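Local structure of thiamine pyrophosphokinase (Bacillus subtilis, 3LM8) at residues 50-55 against 70-75. The protein catalyses the ATP-dependent pyrophosphorylation of thiamine, giving thiamine diphosphate and AMP, and takes part in thiamine salvage. The protein carries 1 engineered substitution. Numbering follows the deposited sequence.
Sequences GDFDSI and LHVYQA
Gly50, Val72 and Gln74 carry most of the area buried here, and one hydrogen bond joins the two segments: Gly50 N donates to Tyr73 O at 2.8 Å, with an N-H...O angle of 163°. Alongside this near-linear bond, the CA atoms of Gly50 and Gln74 are 4.7 Å apart. The backbone angles of Gly50 would push a CB against the preceding carbonyl oxygen.

The two branches of Val72 do separate work. CG1, anti to the backbone N, lies against the carbonyl oxygen of Gly50, with Gly50 O 3.2 Å from Val72 CG1. CG2 instead meets the end of the Phe52 ring tip to tip, Phe52 CZ lying 3.9 Å from Val72 CG2, an apolar touch at one ring atom rather than a stack.

Gln74, its chain bent at chi2 (-64°), brings its amide back over the peptide joining Gly50 to Asp51: Gln74 OE1 stands above the peptide plane, 3.5 Å from Gly50 C. Gln74 CD comes within 3.7 Å of Asp51 CB, and the amide and carboxylate planes are 72° apart, so these groups pack without lying flat on each other. The side chain of Asp51 is about 4 Å from a bound magnesium ion, so the loop lies beside the metal within the catalytic domain.

Beyond the pair, Arg60 of helix 57-66 makes a cation-pi contact with Phe52. That helix links strand 47-49 to its parallel neighbour 71-73, an edge strand of the mixed sheet within this chain; the contact lies where the chain leaves the C-terminal ends of both strands of this beta-alpha-beta crossover.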
loop_
_atom_site.group_PDB
_atom_site.type_symbol
_atom_site.label_atom_id
_atom_site.label_comp_id
_atom_site.label_asym_id
_atom_site.label_seq_id
_atom_site.Cartn_x
_atom_site.Cartn_y
_atom_site.Cartn_z
ATOM N N GLY A 50 -11.017 13.389 4.965
ATOM C CA GLY A 50 -12.234 13.123 4.218
ATOM C C GLY A 50 -13.438 13.770 4.864
ATOM O O GLY A 50 -13.305 14.553 5.805
ATOM N N ASP A 51 -14.619 13.457 4.350
ATOM C CA ASP A 51 -15.851 14.006 4.904
ATOM C C ASP A 51 -16.691 12.863 5.442
ATOM O O ASP A 51 -16.249 11.711 5.456
ATOM C CB ASP A 51 -16.638 14.760 3.832
ATOM C CG ASP A 51 -16.902 13.915 2.610
ATOM O OD1 ASP A 51 -17.443 12.802 2.773
ATOM O OD2 ASP A 51 -16.568 14.359 1.489
ATOM N N PHE A 52 -17.907 13.169 5.860
ATOM C CA PHE A 52 -18.768 12.142 6.412
ATOM C C PHE A 52 -19.908 11.712 5.507
ATOM O O PHE A 52 -20.687 10.847 5.897
ATOM C CB PHE A 52 -19.359 12.610 7.752
ATOM C CG PHE A 52 -18.326 12.856 8.824
ATOM C CD1 PHE A 52 -17.565 14.021 8.826
ATOM C CD2 PHE A 52 -18.082 11.897 9.804
ATOM C CE1 PHE A 52 -16.572 14.222 9.788
ATOM C CE2 PHE A 52 -17.093 12.088 10.766
ATOM C CZ PHE A 52 -16.336 13.250 10.758
ATOM N N ASP A 53 -20.025 12.275 4.306
ATOM C CA ASP A 53 -21.161 11.885 3.475
ATOM C C ASP A 53 -21.210 10.406 3.162
ATOM O O ASP A 53 -22.190 9.917 2.601
ATOM C CB ASP A 53 -21.287 12.737 2.180
ATOM C CG ASP A 53 -19.985 12.871 1.397
ATOM O OD1 ASP A 53 -19.336 11.846 1.102
ATOM O OD2 ASP A 53 -19.624 14.019 1.051
ATOM N N SER A 54 -20.171 9.680 3.559
ATOM C CA SER A 54 -20.142 8.239 3.321
ATOM C C SER A 54 -20.356 7.448 4.620
ATOM O O SER A 54 -20.720 6.271 4.582
ATOM C CB SER A 54 -18.820 7.833 2.667
ATOM O OG SER A 54 -18.915 6.530 2.109
ATOM N N ILE A 55 -20.131 8.091 5.766
ATOM C CA ILE A 55 -20.330 7.424 7.051
ATOM C C ILE A 55 -21.763 7.641 7.550
ATOM O O ILE A 55 -22.409 8.629 7.203
ATOM C CB ILE A 55 -19.329 7.927 8.116
ATOM C CG1 ILE A 55 -19.623 9.381 8.472
ATOM C CG2 ILE A 55 -17.900 7.794 7.595
ATOM C CD1 ILE A 55 -20.680 9.555 9.548
ATOM N N LEU A 70 -10.701 14.303 17.792
ATOM C CA LEU A 70 -10.259 13.808 16.504
ATOM C C LEU A 70 -10.449 14.880 15.437
ATOM O O LEU A 70 -11.577 15.217 15.079
ATOM C CB LEU A 70 -11.055 12.562 16.111
ATOM C CG LEU A 70 -10.921 12.111 14.646
ATOM C CD1 LEU A 70 -9.440 12.019 14.243
ATOM C CD2 LEU A 70 -11.631 10.767 14.462
ATOM N N HIS A 71 -9.353 15.430 14.929
ATOM C CA HIS A 71 -9.477 16.434 13.890
ATOM C C HIS A 71 -9.645 15.753 12.534
ATOM O O HIS A 71 -8.985 14.757 12.254
ATOM C CB HIS A 71 -8.247 17.319 13.819
ATOM C CG HIS A 71 -8.353 18.369 12.763
ATOM N ND1 HIS A 71 -7.298 18.721 11.951
ATOM C CD2 HIS A 71 -9.409 19.113 12.357
ATOM C CE1 HIS A 71 -7.700 19.636 11.087
ATOM N NE2 HIS A 71 -8.977 19.891 11.312
ATOM N N VAL A 72 -10.511 16.308 11.692
ATOM C CA VAL A 72 -10.768 15.750 10.369
ATOM C C VAL A 72 -10.476 16.766 9.269
ATOM O O VAL A 72 -11.135 17.805 9.200
ATOM C CB VAL A 72 -12.238 15.318 10.240
ATOM C CG1 VAL A 72 -12.467 14.666 8.888
ATOM C CG2 VAL A 72 -12.605 14.380 11.376
ATOM N N TYR A 73 -9.498 16.463 8.415
ATOM C CA TYR A 73 -9.136 17.355 7.313
ATOM C C TYR A 73 -9.989 17.044 6.093
ATOM O O TYR A 73 -10.022 15.912 5.629
ATOM C CB TYR A 73 -7.668 17.195 6.930
ATOM C CG TYR A 73 -6.679 17.586 8.000
ATOM C CD1 TYR A 73 -6.570 16.845 9.176
ATOM C CD2 TYR A 73 -5.840 18.686 7.831
ATOM C CE1 TYR A 73 -5.651 17.182 10.160
ATOM C CE2 TYR A 73 -4.913 19.035 8.815
ATOM C CZ TYR A 73 -4.827 18.277 9.979
ATOM O OH TYR A 73 -3.941 18.616 10.978
ATOM N N GLN A 74 -10.663 18.052 5.551
ATOM C CA GLN A 74 -11.516 17.814 4.400
ATOM C C GLN A 74 -10.757 17.934 3.093
ATOM O O GLN A 74 -9.728 18.613 3.019
ATOM C CB GLN A 74 -12.695 18.785 4.412
ATOM C CG GLN A 74 -14.051 18.105 4.251
ATOM C CD GLN A 74 -14.225 17.418 2.897
ATOM O OE1 GLN A 74 -13.535 16.438 2.575
ATOM N NE2 GLN A 74 -15.156 17.935 2.095
ATOM N N ALA A 75 -11.272 17.261 2.067
ATOM C CA ALA A 75 -10.668 17.268 0.739
ATOM C C ALA A 75 -11.220 18.412 -0.111
ATOM O O ALA A 75 -12.114 19.138 0.326
ATOM C CB ALA A 75 -10.929 15.935 0.048
#